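Local coordinates for uncharacterized ParM protein (PDB 3JS6) that probably assembles into actin-like filaments that segregate plasmid DNA copies in Staphylococcus aureus, its fold being that of the actin ATPase superfamily, at residues L49-F54 with D71-T76; S187-G192 with E275-N280. One frame throughout, in Å; residues are numbered along the deposited sequence.

Contact 1. Residues L49-F54 with D71-T76; sequences LDVSEF and DKTTNT
Leu49 and Val51, at the foot of strand 52-56, lay their methyl groups against Lys72 and Thr73 of the short helical turn 70-73. Leu49 is the longer probe. Its CB leaves the backbone in the direction of the helix, and chi1 of -58° sets CG beside its own backbone N, opposite the carbonyl carbon. CG then forks. Branch CD1 does the touching: it lies 3.7 Å from the carbonyl O of Lys72, 3.8 Å from Lys72 CB and 3.9 Å from Thr73 CB, so one methyl sits over the junction of two residues. These are van der Waals contacts, and leucine suits the spot because its CD1 methyl can lie against a carbonyl O and the first side-chain carbons of both residues without asking for a polar partner.

Lys72 gives only the root of its side chain. Beyond CG it runs extended and leads NZ away from Leu49, toward a long, weak ion pair with Asp69; lysine suits the place, its aliphatic root packing and its ammonium group ending at the surface. Two residues on from Leu49, Val51 CG1 meets Thr73 CG2 at 3.9 Å, methyl to methyl, the two side chains meeting at a slant. Threonine fits here by turning its methyl to Val51, while OG1 stands anti to the backbone N (chi1 -157°). Asp50, between the two touching residues, is the centre of an inverse gamma turn, and Asp69 accepts a hydrogen bond from its backbone N. The contact is surface packing of a strand's entry loop against a single-turn helix in the N-terminal, actin-like domain.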
loop_
_atom_site.group_PDB
_atom_site.type_symbol
_atom_site.label_atom_id
_atom_site.label_comp_id
_atom_site.label_asym_id
_atom_site.label_seq_id
_atom_site.Cartn_x
_atom_site.Cartn_y
_atom_site.Cartn_z
ATOM N N LEU A 49 12.734 -13.523 15.836
ATOM C CA LEU A 49 11.902 -13.379 14.648
ATOM C C LEU A 49 11.377 -11.968 14.428
ATOM O O LEU A 49 11.233 -11.181 15.373
ATOM C CB LEU A 49 10.725 -14.353 14.739
ATOM C CG LEU A 49 11.143 -15.823 14.890
ATOM C CD1 LEU A 49 9.915 -16.704 14.949
ATOM C CD2 LEU A 49 12.019 -16.227 13.741
ATOM N N ASP A 50 11.081 -11.662 13.171
ATOM C CA ASP A 50 10.559 -10.348 12.813
ATOM C C ASP A 50 9.048 -10.363 13.000
ATOM O O ASP A 50 8.271 -10.430 12.029
ATOM C CB ASP A 50 10.919 -10.013 11.362
ATOM C CG ASP A 50 10.554 -8.580 10.994
ATOM O OD1 ASP A 50 10.215 -7.810 11.925
ATOM O OD2 ASP A 50 10.612 -8.226 9.790
ATOM N N VAL A 51 8.638 -10.364 14.263
ATOM C CA VAL A 51 7.222 -10.377 14.613
ATOM C C VAL A 51 7.105 -9.782 16.015
ATOM O O VAL A 51 7.993 -9.967 16.845
ATOM C CB VAL A 51 6.652 -11.831 14.568
ATOM C CG1 VAL A 51 7.342 -12.703 15.603
ATOM C CG2 VAL A 51 5.138 -11.819 14.820
ATOM N N SER A 52 6.024 -9.055 16.275
ATOM C CA SER A 52 5.821 -8.434 17.580
ATOM C C SER A 52 4.502 -8.811 18.239
ATOM O O SER A 52 3.591 -9.326 17.596
ATOM C CB SER A 52 5.894 -6.906 17.451
ATOM O OG SER A 52 7.178 -6.492 17.043
ATOM N N GLU A 53 4.423 -8.554 19.537
ATOM C CA GLU A 53 3.229 -8.840 20.321
ATOM C C GLU A 53 2.571 -7.529 20.648
ATOM O O GLU A 53 3.256 -6.581 21.055
ATOM C CB GLU A 53 3.589 -9.564 21.618
ATOM C CG GLU A 53 4.308 -10.872 21.403
ATOM C CD GLU A 53 4.590 -11.594 22.711
ATOM O OE1 GLU A 53 4.724 -10.916 23.760
ATOM O OE2 GLU A 53 4.687 -12.838 22.687
ATOM N N PHE A 54 1.250 -7.476 20.470
ATOM C CA PHE A 54 0.482 -6.262 20.725
ATOM C C PHE A 54 -0.662 -6.467 21.717
ATOM O O PHE A 54 -1.490 -7.374 21.545
ATOM C CB PHE A 54 -0.125 -5.728 19.417
ATOM C CG PHE A 54 0.891 -5.421 18.358
ATOM C CD1 PHE A 54 1.504 -6.441 17.629
ATOM C CD2 PHE A 54 1.264 -4.107 18.112
ATOM C CE1 PHE A 54 2.478 -6.136 16.673
ATOM C CE2 PHE A 54 2.235 -3.805 17.163
ATOM C CZ PHE A 54 2.838 -4.821 16.445
ATOM N N ASP A 71 4.088 -16.507 10.716
ATOM C CA ASP A 71 3.887 -17.948 10.614
ATOM C C ASP A 71 5.025 -18.799 11.168
ATOM O O ASP A 71 4.887 -20.022 11.301
ATOM C CB ASP A 71 3.554 -18.312 9.157
ATOM C CG ASP A 71 2.338 -17.541 8.631
ATOM O OD1 ASP A 71 1.379 -17.279 9.407
ATOM O OD2 ASP A 71 2.335 -17.192 7.434
ATOM N N LYS A 72 6.142 -18.151 11.495
ATOM C CA LYS A 72 7.277 -18.852 12.097
ATOM C C LYS A 72 7.107 -18.894 13.615
ATOM O O LYS A 72 7.819 -19.631 14.323
ATOM C CB LYS A 72 8.598 -18.157 11.740
ATOM C CG LYS A 72 8.952 -18.304 10.268
ATOM C CD LYS A 72 10.317 -17.736 9.898
ATOM C CE LYS A 72 10.506 -17.836 8.385
ATOM N NZ LYS A 72 11.833 -17.344 7.922
ATOM N N THR A 73 6.146 -18.136 14.136
ATOM C CA THR A 73 5.961 -18.138 15.584
ATOM C C THR A 73 4.610 -18.647 16.051
ATOM O O THR A 73 4.406 -18.908 17.241
ATOM C CB THR A 73 6.225 -16.718 16.192
ATOM O OG1 THR A 73 6.556 -16.852 17.575
ATOM C CG2 THR A 73 4.995 -15.833 16.079
ATOM N N THR A 74 3.679 -18.820 15.127
ATOM C CA THR A 74 2.364 -19.276 15.516
ATOM C C THR A 74 1.692 -19.993 14.360
ATOM O O THR A 74 2.144 -19.925 13.216
ATOM C CB THR A 74 1.490 -18.063 15.957
ATOM O OG1 THR A 74 0.208 -18.513 16.420
ATOM C CG2 THR A 74 1.283 -17.113 14.774
ATOM N N ASN A 75 0.596 -20.647 14.664
ATOM C CA ASN A 75 -0.123 -21.339 13.662
ATOM C C ASN A 75 -1.441 -20.590 13.495
ATOM O O ASN A 75 -2.229 -20.884 12.608
ATOM C CB ASN A 75 -0.332 -22.813 14.056
ATOM C CG ASN A 75 0.944 -23.607 13.904
ATOM O OD1 ASN A 75 1.428 -23.792 12.790
ATOM N ND2 ASN A 75 1.490 -24.067 15.026
ATOM N N THR A 76 -1.671 -19.536 14.387
ATOM C CA THR A 76 -2.939 -18.719 14.364
ATOM C C THR A 76 -3.014 -17.701 13.221
ATOM O O THR A 76 -4.050 -17.071 13.058
ATOM C CB THR A 76 -3.156 -17.966 15.708
ATOM O OG1 THR A 76 -2.056 -17.063 15.925
ATOM C CG2 THR A 76 -3.249 -18.946 16.857
#

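Contact 2. Residues S187-G192 with E275-N280; sequences SVLDFG and EEVMSN
Strand-on-helix packing in the C-terminal, MreB-like domain of the actin fold brings Leu189 and Phe191 of strand 185-191 under Val277 and Met278 of helix 263-284. Leu189 is the hub. With CG anti to its backbone N (chi1 168°), its two methyls divide the work: CD1 touches Val277 CG1 at 3.8 Å, and CD2 meets CE of Met278, a selenomethionine, at 3.9 Å. The selenomethionine chain bends at chi2 and chi3, which brings its end nearer the strand than its CB direction would suggest and lays it nearly at a right angle to Leu189. Strand and helix segments run roughly antiparallel (154°), their axes 11.9 Å apart at closest approach.

Strand 185-191 is the middle strand of a five-stranded mixed sheet, the ribonuclease H-like sheet of the actin superfamily, and helix 263-284 lies over one of its faces, so buried apolar residues suit this interface, branched Leu189 and Val277 at its middle. Val277 also offers CG2 to Phe191 CE2, a looser 4.4 Å approach that is oblique to the ring; His304 packs edge-to-face with the same ring. Farther round the helix, Ser279 OG donates to the carbonyl O of Glu275 at 2.6 Å, sharing that acceptor with its own backbone N, which comes from the other face of the carbonyl plane.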
loop_
_atom_site.group_PDB
_atom_site.type_symbol
_atom_site.label_atom_id
_atom_site.label_comp_id
_atom_site.label_asym_id
_atom_site.label_seq_id
_atom_site.Cartn_x
_atom_site.Cartn_y
_atom_site.Cartn_z
ATOM N N SER A 187 -1.832 9.626 -15.741
ATOM C CA SER A 187 -2.461 8.349 -15.511
ATOM C C SER A 187 -1.549 7.524 -14.646
ATOM O O SER A 187 -0.322 7.647 -14.699
ATOM C CB SER A 187 -2.742 7.624 -16.831
ATOM O OG SER A 187 -3.739 8.300 -17.583
ATOM N N VAL A 188 -2.164 6.730 -13.800
ATOM C CA VAL A 188 -1.421 5.833 -12.935
ATOM C C VAL A 188 -1.728 4.451 -13.487
ATOM O O VAL A 188 -2.894 4.048 -13.505
ATOM C CB VAL A 188 -1.909 5.893 -11.485
ATOM C CG1 VAL A 188 -1.133 4.841 -10.632
ATOM C CG2 VAL A 188 -1.707 7.299 -10.932
ATOM N N LEU A 189 -0.683 3.766 -13.953
ATOM C CA LEU A 189 -0.764 2.424 -14.535
ATOM C C LEU A 189 -0.203 1.447 -13.493
ATOM O O LEU A 189 1.014 1.303 -13.333
ATOM C CB LEU A 189 0.062 2.391 -15.845
ATOM C CG LEU A 189 0.353 1.014 -16.461
ATOM C CD1 LEU A 189 -0.962 0.302 -16.740
ATOM C CD2 LEU A 189 1.175 1.162 -17.748
ATOM N N ASP A 190 -1.107 0.775 -12.783
ATOM C CA ASP A 190 -0.749 -0.123 -11.687
ATOM C C ASP A 190 -0.806 -1.633 -12.030
ATOM O O ASP A 190 -1.887 -2.207 -12.134
ATOM C CB ASP A 190 -1.703 0.216 -10.524
ATOM C CG ASP A 190 -1.396 -0.529 -9.249
ATOM O OD1 ASP A 190 -1.962 -0.112 -8.220
ATOM O OD2 ASP A 190 -0.622 -1.514 -9.251
ATOM N N PHE A 191 0.359 -2.257 -12.197
ATOM C CA PHE A 191 0.445 -3.690 -12.501
ATOM C C PHE A 191 0.369 -4.482 -11.200
ATOM O O PHE A 191 1.374 -4.669 -10.516
ATOM C CB PHE A 191 1.759 -4.018 -13.227
ATOM C CG PHE A 191 1.824 -3.487 -14.625
ATOM C CD1 PHE A 191 2.526 -2.316 -14.908
ATOM C CD2 PHE A 191 1.169 -4.149 -15.661
ATOM C CE1 PHE A 191 2.579 -1.813 -16.191
ATOM C CE2 PHE A 191 1.209 -3.654 -16.970
ATOM C CZ PHE A 191 1.912 -2.488 -17.239
ATOM N N GLY A 192 -0.835 -4.921 -10.847
ATOM C CA GLY A 192 -1.013 -5.671 -9.616
ATOM C C GLY A 192 -0.891 -7.167 -9.847
ATOM O O GLY A 192 -0.681 -7.602 -10.973
ATOM N N GLU A 275 0.892 -4.544 -25.600
ATOM C CA GLU A 275 0.094 -4.095 -26.732
ATOM C C GLU A 275 -1.352 -3.934 -26.275
ATOM O O GLU A 275 -2.043 -3.008 -26.663
ATOM C CB GLU A 275 0.185 -5.106 -27.883
ATOM C CG GLU A 275 -0.883 -4.935 -28.958
ATOM C CD GLU A 275 -0.654 -3.727 -29.852
ATOM O OE1 GLU A 275 -0.727 -2.582 -29.360
ATOM O OE2 GLU A 275 -0.404 -3.930 -31.058
ATOM N N GLU A 276 -1.810 -4.845 -25.437
ATOM C CA GLU A 276 -3.175 -4.753 -24.962
ATOM C C GLU A 276 -3.378 -3.507 -24.102
ATOM O O GLU A 276 -4.356 -2.775 -24.269
ATOM C CB GLU A 276 -3.547 -5.994 -24.145
ATOM C CG GLU A 276 -4.961 -5.923 -23.600
ATOM C CD GLU A 276 -5.389 -7.208 -22.937
ATOM O OE1 GLU A 276 -5.188 -8.273 -23.552
ATOM O OE2 GLU A 276 -5.932 -7.159 -21.815
ATOM N N VAL A 277 -2.448 -3.262 -23.187
ATOM C CA VAL A 277 -2.589 -2.116 -22.295
ATOM C C VAL A 277 -2.581 -0.791 -23.039
ATOM O O VAL A 277 -3.454 0.046 -22.839
ATOM C CB VAL A 277 -1.483 -2.109 -21.211
ATOM C CG1 VAL A 277 -1.702 -0.945 -20.267
ATOM C CG2 VAL A 277 -1.509 -3.417 -20.435
HETATM N N MSE A 278 -1.605 -0.591 -23.912
HETATM C CA MSE A 278 -1.551 0.667 -24.642
HETATM C C MSE A 278 -2.697 0.815 -25.627
HETATM O O MSE A 278 -3.148 1.928 -25.887
HETATM C CB MSE A 278 -0.202 0.825 -25.337
HETATM C CG MSE A 278 0.938 1.211 -24.368
HETATM SE SE MSE A 278 0.339 1.886 -22.617
HETATM C CE MSE A 278 0.787 0.343 -21.556
ATOM N N SER A 279 -3.179 -0.299 -26.180
ATOM C CA SER A 279 -4.306 -0.213 -27.102
ATOM C C SER A 279 -5.519 0.294 -26.320
ATOM O O SER A 279 -6.263 1.147 -26.793
ATOM C CB SER A 279 -4.626 -1.577 -27.715
ATOM O OG SER A 279 -3.539 -2.034 -28.499
ATOM N N ASN A 280 -5.718 -0.230 -25.116
ATOM C CA ASN A 280 -6.856 0.221 -24.312
ATOM C C ASN A 280 -6.720 1.693 -23.955
ATOM O O ASN A 280 -7.705 2.436 -23.932
ATOM C CB ASN A 280 -6.987 -0.624 -23.050
ATOM C CG ASN A 280 -7.496 -2.015 -23.349
ATOM O OD1 ASN A 280 -7.962 -2.283 -24.449
ATOM N ND2 ASN A 280 -7.430 -2.894 -22.373
#

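The two contacts lie in different halves of the actin-like chain, the N-terminal and the MreB-like C-terminal, with centres 37 Å apart on opposite sides of the chain's centre. Contact 1 is at the surface: none of its touching residues is buried, and Lys72 and Thr73 lend it the aliphatic parts of polar side chains. Contact 2 is core, its four touching residues all buried and all apolar. Each pairs a strand region with a helix, but no helix or strand is common to both: a short helical turn beside the loop leading into a strand in one, a long helix covering a central strand in the other. Sequence separation differs too, 17 residues for 49-54 with 71-76 against 83 for 187-192 with 275-280.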